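Local structure of GTP-binding nuclear protein GSP1 (Encephalitozoon cuniculi, 4DJT) at residues A[75-78]-A[79-83]; A[166-169]-A[170-174]. The protein binds and probably hydrolyses GTP as a Ran-family small GTPase, consistent with a role in protein import into the nucleus and in RNA export. All coordinates share one frame; numbering follows the deposited sequence.

Contact 1 (A[75-78]-A[79-83])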
ATOM      1  N   ALA A  75     -14.287  -2.659 -11.419  1.00 34.16           N
ATOM      2  CA  ALA A  75     -15.318  -2.307 -10.437  1.00 34.83           C
ATOM      3  C   ALA A  75     -14.828  -1.374  -9.372  1.00 34.99           C
ATOM      4  O   ALA A  75     -13.633  -1.160  -9.225  1.00 35.24           O
ATOM      5  CB  ALA A  75     -15.859  -3.575  -9.788  1.00 34.56           C
ATOM      6  N   VAL A  76     -15.773  -0.829  -8.604  1.00 36.40           N
ATOM      7  CA  VAL A  76     -15.466  -0.001  -7.437  1.00 34.31           C
ATOM      8  C   VAL A  76     -15.288  -0.895  -6.214  1.00 31.18           C
ATOM      9  O   VAL A  76     -16.009  -1.859  -6.045  1.00 31.86           O
ATOM     10  CB  VAL A  76     -16.611   1.008  -7.164  1.00 37.08           C
ATOM     11  CG1 VAL A  76     -17.883   0.282  -6.741  1.00 40.47           C
ATOM     12  CG2 VAL A  76     -16.210   2.035  -6.113  1.00 36.44           C
ATOM     13  N   LEU A  77     -14.339  -0.573  -5.355  1.00 29.30           N
ATOM     14  CA  LEU A  77     -14.127  -1.375  -4.148  1.00 27.67           C
ATOM     15  C   LEU A  77     -15.219  -1.073  -3.137  1.00 28.77           C
ATOM     16  O   LEU A  77     -15.722   0.060  -3.076  1.00 29.32           O
ATOM     17  CB  LEU A  77     -12.738  -1.106  -3.531  1.00 26.48           C
ATOM     18  CG  LEU A  77     -11.491  -1.396  -4.388  1.00 25.17           C
ATOM     19  CD1 LEU A  77     -10.240  -1.176  -3.541  1.00 24.08           C
ATOM     20  CD2 LEU A  77     -11.519  -2.824  -4.916  1.00 24.64           C
ATOM     21  N   LYS A  78     -15.593  -2.096  -2.365  1.00 27.11           N
ATOM     22  CA  LYS A  78     -16.597  -1.981  -1.319  1.00 27.24           C
ATOM     23  C   LYS A  78     -16.046  -1.139  -0.170  1.00 26.18           C
ATOM     24  O   LYS A  78     -14.850  -1.117   0.072  1.00 24.87           O
ATOM     25  CB  LYS A  78     -16.976  -3.373  -0.793  1.00 28.17           C
ATOM     26  CG  LYS A  78     -17.952  -4.125  -1.677  1.00 29.41           C
ATOM     27  CD  LYS A  78     -18.034  -5.591  -1.285  1.00 30.25           C
ATOM     28  CE  LYS A  78     -18.998  -6.362  -2.186  1.00 31.23           C
ATOM     29  NZ  LYS A  78     -19.373  -7.700  -1.621  1.00 32.13           N
ATOM     30  N   ASP A  79     -16.940  -0.453   0.527  1.00 26.38           N
ATOM     31  CA  ASP A  79     -16.581   0.337   1.689  1.00 25.67           C
ATOM     32  C   ASP A  79     -15.874  -0.491   2.751  1.00 23.36           C
ATOM     33  O   ASP A  79     -14.976   0.005   3.410  1.00 22.05           O
ATOM     34  CB  ASP A  79     -17.832   0.992   2.312  1.00 27.97           C
ATOM     35  CG  ASP A  79     -18.454   2.086   1.417  1.00 30.46           C
ATOM     36  OD1 ASP A  79     -17.843   2.480   0.394  1.00 30.17           O
ATOM     37  OD2 ASP A  79     -19.565   2.560   1.754  1.00 33.03           O
ATOM     38  N   VAL A  80     -16.284  -1.749   2.921  1.00 23.09           N
ATOM     39  CA  VAL A  80     -15.654  -2.635   3.919  1.00 22.12           C
ATOM     40  C   VAL A  80     -14.165  -2.864   3.665  1.00 20.60           C
ATOM     41  O   VAL A  80     -13.436  -3.171   4.590  1.00 20.84           O
ATOM     42  CB  VAL A  80     -16.388  -3.993   4.065  1.00 22.70           C
ATOM     43  CG1 VAL A  80     -17.648  -3.813   4.909  1.00 24.83           C
ATOM     44  CG2 VAL A  80     -16.714  -4.586   2.706  1.00 22.81           C
ATOM     45  N   TYR A  81     -13.727  -2.687   2.431  1.00 18.91           N
ATOM     46  CA  TYR A  81     -12.304  -2.708   2.130  1.00 17.65           C
ATOM     47  C   TYR A  81     -11.595  -1.636   2.941  1.00 17.55           C
ATOM     48  O   TYR A  81     -10.537  -1.883   3.526  1.00 18.05           O
ATOM     49  CB  TYR A  81     -12.056  -2.520   0.636  1.00 16.39           C
ATOM     50  CG  TYR A  81     -10.598  -2.680   0.211  1.00 15.35           C
ATOM     51  CD1 TYR A  81      -9.792  -1.577  -0.049  1.00 14.76           C
ATOM     52  CD2 TYR A  81     -10.021  -3.944   0.075  1.00 14.77           C
ATOM     53  CE1 TYR A  81      -8.450  -1.725  -0.417  1.00 14.07           C
ATOM     54  CE2 TYR A  81      -8.692  -4.092  -0.282  1.00 14.15           C
ATOM     55  CZ  TYR A  81      -7.905  -2.986  -0.523  1.00 13.98           C
ATOM     56  OH  TYR A  81      -6.583  -3.181  -0.951  1.00 13.99           O
ATOM     57  N   TYR A  82     -12.177  -0.434   2.946  1.00 18.73           N
ATOM     58  CA  TYR A  82     -11.551   0.729   3.584  1.00 19.49           C
ATOM     59  C   TYR A  82     -11.792   0.779   5.093  1.00 20.12           C
ATOM     60  O   TYR A  82     -10.953   1.272   5.846  1.00 18.58           O
ATOM     61  CB  TYR A  82     -12.031   2.009   2.933  1.00 19.76           C
ATOM     62  CG  TYR A  82     -11.705   2.103   1.475  1.00 20.32           C
ATOM     63  CD1 TYR A  82     -10.390   2.069   1.034  1.00 19.92           C
ATOM     64  CD2 TYR A  82     -12.677   2.238   0.548  1.00 21.76           C
ATOM     65  CE1 TYR A  82     -10.076   2.164  -0.294  1.00 20.20           C
ATOM     66  CE2 TYR A  82     -12.368   2.340  -0.804  1.00 22.49           C
ATOM     67  CZ  TYR A  82     -11.052   2.320  -1.203  1.00 21.17           C
ATOM     68  OH  TYR A  82     -10.741   2.404  -2.529  1.00 22.20           O
ATOM     69  N   ILE A  83     -12.955   0.306   5.540  1.00 21.27           N
ATOM     70  CA  ILE A  83     -13.375   0.525   6.931  1.00 22.37           C
ATOM     71  C   ILE A  83     -12.352   0.005   7.937  1.00 21.69           C
ATOM     72  O   ILE A  83     -11.839  -1.099   7.806  1.00 20.96           O
ATOM     73  CB  ILE A  83     -14.733  -0.142   7.231  1.00 25.04           C
ATOM     74  CG1 ILE A  83     -15.854   0.635   6.540  1.00 25.96           C
ATOM     75  CG2 ILE A  83     -14.999  -0.173   8.744  1.00 25.70           C
ATOM     76  CD1 ILE A  83     -17.245   0.009   6.690  1.00 27.51           C
TER
HETATM   77  O   HOH W   1     -15.848   2.591  -1.714  1.00 39.61           O
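Leu77 lays its CD1 methyl over one face of the Tyr81 ring, 3.9 Å from the ring centroid, a CH-pi contact displaced toward CD1 and CE1. The same methyl lies 3.8 Å from Tyr82 OH, so one leucine branch meets both tyrosines. Tyr81 swings its ring back to Leu77 because CG stands opposite the backbone N (chi1 -174°). Beside this cluster the amide N of Tyr81 bonds to Lys78 O at 3.0 Å, bent to 141° at the hydrogen, as the chain enters the short, weakly bonded helical turn 79-82. Farther out, water 1 donates to Leu77 O and to Asp79 OD1, 2.9 Å from each, bridging a backbone carbonyl to the carboxylate two residues on. Lys78 extends away and bonds to the carbonyl of Thr43 through NZ. All of this belongs to the predicted Switch-II region, with the side chain of Tyr81 about 8 Å from the magnesium ion. Tyr81 packs on Trp66 and Thr68 of strand 60-68 and bonds through OH to Leu16 O on strand 11-17, while Tyr82 leans on helix 103-114, where its OH hydrogen-bonds to the Glu109 carboxylate (OE2).

Contact 2 (A[166-169]-A[170-174]); sequences FLHL and ARIFT
Leu167 and Arg171 meet one helical turn apart because their first torsions differ: the leucine has CG trans to its backbone N (chi1 -176°), whereas the arginine places CG beside the N (chi1 -67°) and then runs extended to NE, back over the preceding turn. Leu167 CG thus lies over the centre of the guanidinium face, 3.7 Å from Arg171 CZ, and the leucine's CD2 approaches NH2 of the same group. This apolar backing leaves the rim of the guanidinium for polar partners. Water 2 sits in its plane and accepts from Arg171 NH1 at 3.2 Å; the same water lies in the plane of the His168 imidazole, 3.0 Å from ND1, joining the two side chains. Arg171 NE bonds to Leu179 O, tying the helix to the segment that follows it.

Ile172 approaches the His168 imidazole obliquely near NE2 and CD2, its CG1 making an off-centre CH-pi contact 4.1 Å from the ring centroid. Leu169 O lies over one face of the Phe173 ring while also accepting from Phe173 N at 2.9 Å, and Leu169 CB touches the ring at CE2. Near the end of the helix Ala170 O is gripped twice, by Thr174 N and by Thr174 OG1 (2.8 Å), which arrive from opposite faces of its carbonyl plane.

The inner side of the helix, with Phe166, Leu169, Ala170 and Phe173, is apolar and packs on strands 11-17 and 60-68, and Phe173 stacks on Tyr12. Successive i to i+4 amide bonds, such as Ile172 N to His168 O (165° at the hydrogen), define a regular alpha-helix, the last helix of the Ras-like G domain, lying against its central sheet.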
ATOM      1  N   PHE A 166       6.250   1.800   5.230  1.00 12.24           N
ATOM      2  CA  PHE A 166       5.904   1.280   6.565  1.00 12.36           C
ATOM      3  C   PHE A 166       6.652   2.030   7.650  1.00 12.15           C
ATOM      4  O   PHE A 166       6.105   2.329   8.727  1.00 12.25           O
ATOM      5  CB  PHE A 166       6.171  -0.227   6.645  1.00 12.33           C
ATOM      6  CG  PHE A 166       5.287  -1.029   5.763  1.00 12.32           C
ATOM      7  CD1 PHE A 166       3.946  -1.146   6.043  1.00 12.09           C
ATOM      8  CD2 PHE A 166       5.768  -1.604   4.592  1.00 11.68           C
ATOM      9  CE1 PHE A 166       3.098  -1.817   5.193  1.00 12.04           C
ATOM     10  CE2 PHE A 166       4.933  -2.280   3.762  1.00 12.09           C
ATOM     11  CZ  PHE A 166       3.597  -2.410   4.048  1.00 11.78           C
ATOM     12  N   LEU A 167       7.902   2.346   7.402  1.00 12.73           N
ATOM     13  CA  LEU A 167       8.676   3.149   8.352  1.00 13.02           C
ATOM     14  C   LEU A 167       7.997   4.485   8.613  1.00 13.07           C
ATOM     15  O   LEU A 167       7.830   4.895   9.764  1.00 13.13           O
ATOM     16  CB  LEU A 167      10.101   3.351   7.851  1.00 13.30           C
ATOM     17  CG  LEU A 167      11.085   4.092   8.775  1.00 13.52           C
ATOM     18  CD1 LEU A 167      11.207   3.405  10.127  1.00 13.83           C
ATOM     19  CD2 LEU A 167      12.455   4.239   8.093  1.00 13.92           C
ATOM     20  N   HIS A 168       7.603   5.181   7.546  1.00 12.76           N
ATOM     21  CA  HIS A 168       6.858   6.446   7.699  1.00 13.10           C
ATOM     22  C   HIS A 168       5.574   6.300   8.492  1.00 12.52           C
ATOM     23  O   HIS A 168       5.292   7.078   9.401  1.00 13.12           O
ATOM     24  CB  HIS A 168       6.527   7.063   6.349  1.00 13.03           C
ATOM     25  CG  HIS A 168       5.910   8.436   6.459  1.00 13.96           C
ATOM     26  ND1 HIS A 168       6.607   9.492   6.871  1.00 15.00           N
ATOM     27  CD2 HIS A 168       4.599   8.874   6.288  1.00 14.04           C
ATOM     28  CE1 HIS A 168       5.804  10.574   6.907  1.00 15.45           C
ATOM     29  NE2 HIS A 168       4.582  10.195   6.564  1.00 15.02           N
ATOM     30  N   LEU A 169       4.797   5.284   8.154  1.00 12.65           N
ATOM     31  CA  LEU A 169       3.514   5.027   8.810  1.00 12.63           C
ATOM     32  C   LEU A 169       3.704   4.743  10.306  1.00 12.92           C
ATOM     33  O   LEU A 169       2.988   5.303  11.133  1.00 13.45           O
ATOM     34  CB  LEU A 169       2.771   3.871   8.096  1.00 12.66           C
ATOM     35  CG  LEU A 169       2.203   4.137   6.685  1.00 12.83           C
ATOM     36  CD1 LEU A 169       1.728   2.851   6.006  1.00 12.69           C
ATOM     37  CD2 LEU A 169       1.062   5.162   6.753  1.00 13.36           C
ATOM     38  N   ALA A 170       4.698   3.937  10.657  1.00 13.11           N
ATOM     39  CA  ALA A 170       5.036   3.660  12.073  1.00 13.90           C
ATOM     40  C   ALA A 170       5.397   4.921  12.840  1.00 14.30           C
ATOM     41  O   ALA A 170       4.948   5.128  14.019  1.00 15.38           O
ATOM     42  CB  ALA A 170       6.176   2.643  12.174  1.00 13.61           C
ATOM     43  N   ARG A 171       6.143   5.817  12.188  1.00 14.36           N
ATOM     44  CA  ARG A 171       6.459   7.112  12.781  1.00 14.93           C
ATOM     45  C   ARG A 171       5.241   7.981  13.064  1.00 15.74           C
ATOM     46  O   ARG A 171       5.107   8.516  14.181  1.00 16.61           O
ATOM     47  CB  ARG A 171       7.481   7.862  11.913  1.00 14.69           C
ATOM     48  CG  ARG A 171       8.809   7.175  11.912  1.00 14.88           C
ATOM     49  CD  ARG A 171       9.770   7.636  10.823  1.00 15.26           C
ATOM     50  NE  ARG A 171      11.104   7.108  11.088  1.00 15.92           N
ATOM     51  CZ  ARG A 171      12.167   7.272  10.298  1.00 16.91           C
ATOM     52  NH1 ARG A 171      12.080   7.951   9.143  1.00 17.18           N
ATOM     53  NH2 ARG A 171      13.326   6.741  10.665  1.00 17.71           N
ATOM     54  N   ILE A 172       4.332   8.079  12.096  1.00 16.30           N
ATOM     55  CA  ILE A 172       3.077   8.803  12.267  1.00 17.17           C
ATOM     56  C   ILE A 172       2.256   8.231  13.429  1.00 18.15           C
ATOM     57  O   ILE A 172       1.783   8.968  14.337  1.00 17.74           O
ATOM     58  CB  ILE A 172       2.212   8.775  10.966  1.00 17.39           C
ATOM     59  CG1 ILE A 172       2.885   9.568   9.804  1.00 17.32           C
ATOM     60  CG2 ILE A 172       0.816   9.325  11.261  1.00 18.11           C
ATOM     61  CD1 ILE A 172       3.100  11.077  10.025  1.00 17.04           C
ATOM     62  N   PHE A 173       2.071   6.914  13.398  1.00 18.00           N
ATOM     63  CA  PHE A 173       1.207   6.269  14.355  1.00 19.26           C
ATOM     64  C   PHE A 173       1.757   6.342  15.770  1.00 19.77           C
ATOM     65  O   PHE A 173       0.970   6.562  16.723  1.00 21.48           O
ATOM     66  CB  PHE A 173       0.979   4.826  13.957  1.00 17.78           C
ATOM     67  CG  PHE A 173       0.244   4.650  12.640  1.00 17.11           C
ATOM     68  CD1 PHE A 173      -0.725   5.568  12.223  1.00 17.63           C
ATOM     69  CD2 PHE A 173       0.481   3.542  11.864  1.00 16.50           C
ATOM     70  CE1 PHE A 173      -1.417   5.384  11.035  1.00 17.34           C
ATOM     71  CE2 PHE A 173      -0.218   3.331  10.704  1.00 16.05           C
ATOM     72  CZ  PHE A 173      -1.146   4.266  10.265  1.00 16.34           C
ATOM     73  N   THR A 174       3.075   6.159  15.925  1.00 19.22           N
ATOM     74  CA  THR A 174       3.727   6.211  17.257  1.00 19.96           C
ATOM     75  C   THR A 174       4.038   7.637  17.697  1.00 21.12           C
ATOM     76  O   THR A 174       4.236   7.894  18.897  1.00 22.10           O
ATOM     77  CB  THR A 174       5.049   5.408  17.330  1.00 19.68           C
ATOM     78  OG1 THR A 174       6.030   5.986  16.438  1.00 18.67           O
ATOM     79  CG2 THR A 174       4.845   3.928  17.014  1.00 19.03           C
TER
HETATM   80  O   HOH W   2       9.459   9.011   7.616  1.00 22.81           O

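How the contacts relate
Both contacts are partly buried and local to one continuous piece of chain, yet they lie apart, with centres about 24 Å from each other and nearest atoms about 11 Å. Both pack on strands 11-17 and 60-68, but on different residues. Contact 1 belongs to the predicted Switch-II region near the nucleotide, where the helical turn is short and weakly bonded and tyrosine hydroxyls find polar partners in neighbouring elements. Contact 2 sits on a regular helix, the side chain of Phe166 being about 14 Å from GDP, and separates a hydrophobic inner side from a mixed outer one, where His168 and Arg171 lie beside Leu167 and Ile172. Each contains a water bridge: backbone to carboxylate in 75-83, imidazole to guanidinium in 166-174.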